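Local coordinates for xyloglucan-specific endo-beta-1,4-glucanase BoGH5A (Bacteroides ovatus, PDB 3ZMR), which hydrolyses internal beta-1,4-glucosidic linkages in the backbone of xyloglucan, with retention of the beta configuration, to release xyloglucan oligosaccharides, at residues 301-306 and 330-335. Residues are numbered along the deposited sequence; the frame is centred on the assembly and turned at random.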
# COMPACT_ATOMS: atom_id res chain seq x y z
N TYR A 301 13.79 -11.00 0.03
CA TYR A 301 13.40 -11.00 -1.38
C TYR A 301 11.90 -10.90 -1.64
O TYR A 301 11.48 -10.76 -2.80
CB TYR A 301 13.89 -12.29 -2.03
CG TYR A 301 15.40 -12.43 -2.10
CD1 TYR A 301 16.16 -11.65 -2.98
CD2 TYR A 301 16.08 -13.34 -1.29
CE1 TYR A 301 17.54 -11.79 -3.10
CE2 TYR A 301 17.45 -13.48 -1.40
CZ TYR A 301 18.16 -12.69 -2.28
OH TYR A 301 19.52 -12.84 -2.37
N ARG A 302 11.08 -11.03 -0.59
CA ARG A 302 9.64 -11.14 -0.78
C ARG A 302 9.10 -9.89 -1.44
O ARG A 302 9.56 -8.77 -1.17
CB ARG A 302 8.98 -11.37 0.58
CG ARG A 302 7.51 -11.67 0.52
CD ARG A 302 6.85 -12.11 1.86
NE ARG A 302 7.63 -13.14 2.52
CZ ARG A 302 7.77 -14.40 2.09
NH1 ARG A 302 7.10 -14.89 1.03
NH2 ARG A 302 8.63 -15.21 2.71
N HIS A 303 8.08 -10.06 -2.25
CA HIS A 303 7.41 -8.90 -2.84
C HIS A 303 6.48 -8.30 -1.82
O HIS A 303 5.66 -8.99 -1.21
CB HIS A 303 6.63 -9.33 -4.08
CG HIS A 303 7.51 -9.89 -5.17
ND1 HIS A 303 7.88 -9.19 -6.30
CD2 HIS A 303 8.09 -11.11 -5.28
CE1 HIS A 303 8.63 -9.96 -7.06
NE2 HIS A 303 8.78 -11.12 -6.45
N LEU A 304 6.67 -7.01 -1.60
CA LEU A 304 5.93 -6.25 -0.59
C LEU A 304 5.02 -5.23 -1.26
O LEU A 304 5.35 -4.68 -2.31
CB LEU A 304 6.88 -5.56 0.39
CG LEU A 304 7.92 -6.45 1.10
CD1 LEU A 304 8.75 -5.62 2.06
CD2 LEU A 304 7.29 -7.63 1.81
N ILE A 305 3.91 -4.92 -0.59
CA ILE A 305 2.88 -4.07 -1.14
C ILE A 305 2.64 -2.92 -0.16
O ILE A 305 2.31 -3.17 1.02
CB ILE A 305 1.57 -4.82 -1.37
CG1 ILE A 305 1.76 -6.04 -2.24
CG2 ILE A 305 0.51 -3.89 -1.94
CD1 ILE A 305 0.64 -7.05 -2.10
N VAL A 306 2.83 -1.68 -0.61
CA VAL A 306 2.66 -0.50 0.19
C VAL A 306 1.53 0.35 -0.38
O VAL A 306 1.20 0.25 -1.56
CB VAL A 306 4.00 0.30 0.32
CG1 VAL A 306 5.02 -0.52 1.11
CG2 VAL A 306 4.52 0.76 -1.04
N ARG A 330 11.20 -4.86 -5.76
CA ARG A 330 10.39 -5.86 -5.05
C ARG A 330 9.25 -5.21 -4.25
O ARG A 330 8.82 -5.76 -3.21
CB ARG A 330 11.24 -6.76 -4.16
CG ARG A 330 12.23 -7.67 -4.90
CD ARG A 330 11.53 -8.63 -5.85
NE ARG A 330 12.43 -9.66 -6.41
CZ ARG A 330 13.27 -9.46 -7.43
NH1 ARG A 330 13.33 -8.27 -8.04
NH2 ARG A 330 14.03 -10.47 -7.85
N ILE A 331 8.77 -4.07 -4.74
CA ILE A 331 7.66 -3.33 -4.14
C ILE A 331 6.55 -3.04 -5.16
O ILE A 331 6.78 -2.60 -6.30
CB ILE A 331 8.11 -2.02 -3.47
CG1 ILE A 331 9.03 -2.36 -2.26
CG2 ILE A 331 6.89 -1.22 -2.97
CD1 ILE A 331 9.66 -1.20 -1.54
N PHE A 332 5.33 -3.31 -4.72
CA PHE A 332 4.09 -2.89 -5.42
C PHE A 332 3.46 -1.69 -4.70
O PHE A 332 3.54 -1.61 -3.46
CB PHE A 332 3.00 -3.97 -5.31
CG PHE A 332 3.18 -5.21 -6.14
CD1 PHE A 332 4.11 -6.19 -5.82
CD2 PHE A 332 2.30 -5.45 -7.19
CE1 PHE A 332 4.20 -7.37 -6.58
CE2 PHE A 332 2.38 -6.61 -7.95
CZ PHE A 332 3.33 -7.58 -7.65
N LEU A 333 2.73 -0.87 -5.45
CA LEU A 333 1.79 0.11 -4.89
C LEU A 333 0.40 -0.51 -4.86
O LEU A 333 0.01 -1.24 -5.79
CB LEU A 333 1.74 1.36 -5.78
CG LEU A 333 0.67 2.40 -5.46
CD1 LEU A 333 0.95 3.07 -4.13
CD2 LEU A 333 0.67 3.46 -6.53
N GLU A 334 -0.37 -0.17 -3.82
CA GLU A 334 -1.79 -0.55 -3.71
C GLU A 334 -2.68 0.70 -3.60
O GLU A 334 -2.46 1.57 -2.77
CB GLU A 334 -2.03 -1.44 -2.49
CG GLU A 334 -3.49 -1.80 -2.25
CD GLU A 334 -3.72 -2.77 -1.12
OE1 GLU A 334 -2.76 -3.01 -0.32
OE2 GLU A 334 -4.88 -3.28 -1.02
N CYS A 335 -3.72 0.70 -4.44
CA CYS A 335 -4.85 1.61 -4.35
C CYS A 335 -6.13 0.77 -4.32
O CYS A 335 -6.13 -0.40 -4.72
CB CYS A 335 -4.93 2.56 -5.54
SG CYS A 335 -3.49 3.65 -5.72
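Leu-304 and Val-306 use both their N-H and C=O groups to join Arg-330, Phe-332 and Glu-334 in parallel register. Leu-304 N donates to Arg-330 O (3.0 Å), Phe-332 N to Leu-304 O (2.8 Å) and Val-306 N to Phe-332 O (2.9 Å), all with N-H...O angles of 171° or more. The last bond, Glu-334 N to Val-306 O, is more bent, with 144° at the hydrogen. Ile-331 CA, 3.2 Å from Leu-304 O, adds a C-H...O contact to that acceptor.

Beside the first of these bonds, Arg-330 CD makes a CH-pi contact over one face of the His-303 ring, displaced toward the rim and 3.4 Å from CE1. His-303 ND1 is hydrogen-bonded to Ser-115 OG, which helps fix the ring's rotation. An alanine at His-303 would probably leave Arg-330 CD without its aromatic platform and Ser-115 OG without this partner.

Val-306 CG2 meets Ile-331 CG2 at 3.6 Å, while Ile-305 CG2, anti to its backbone N, packs on Glu-334 CB at 3.6 Å. The buried Glu-334 carboxylate is hydrogen-bonded through OE1 to Gln-307 NE2 and through OE2 to His-336 NE2, with a salt bridge from OE2 to Arg-172 NE; its side chain is about 5 Å from that of Glu-395, the probable nucleophile.

These are adjacent strands of the TIM barrel, linked through helix 313-319 as a beta-alpha-beta unit; Leu-304 and Val-306 touch helix 275-293, Phe-332 meets helix 115-122, and backbone hydrogen bonds from Ile-305 to Phe-257 and Gly-259, and from Leu-333 to Pro-390 and Ile-392, continue the sheet to strands 255-258 and 391-396.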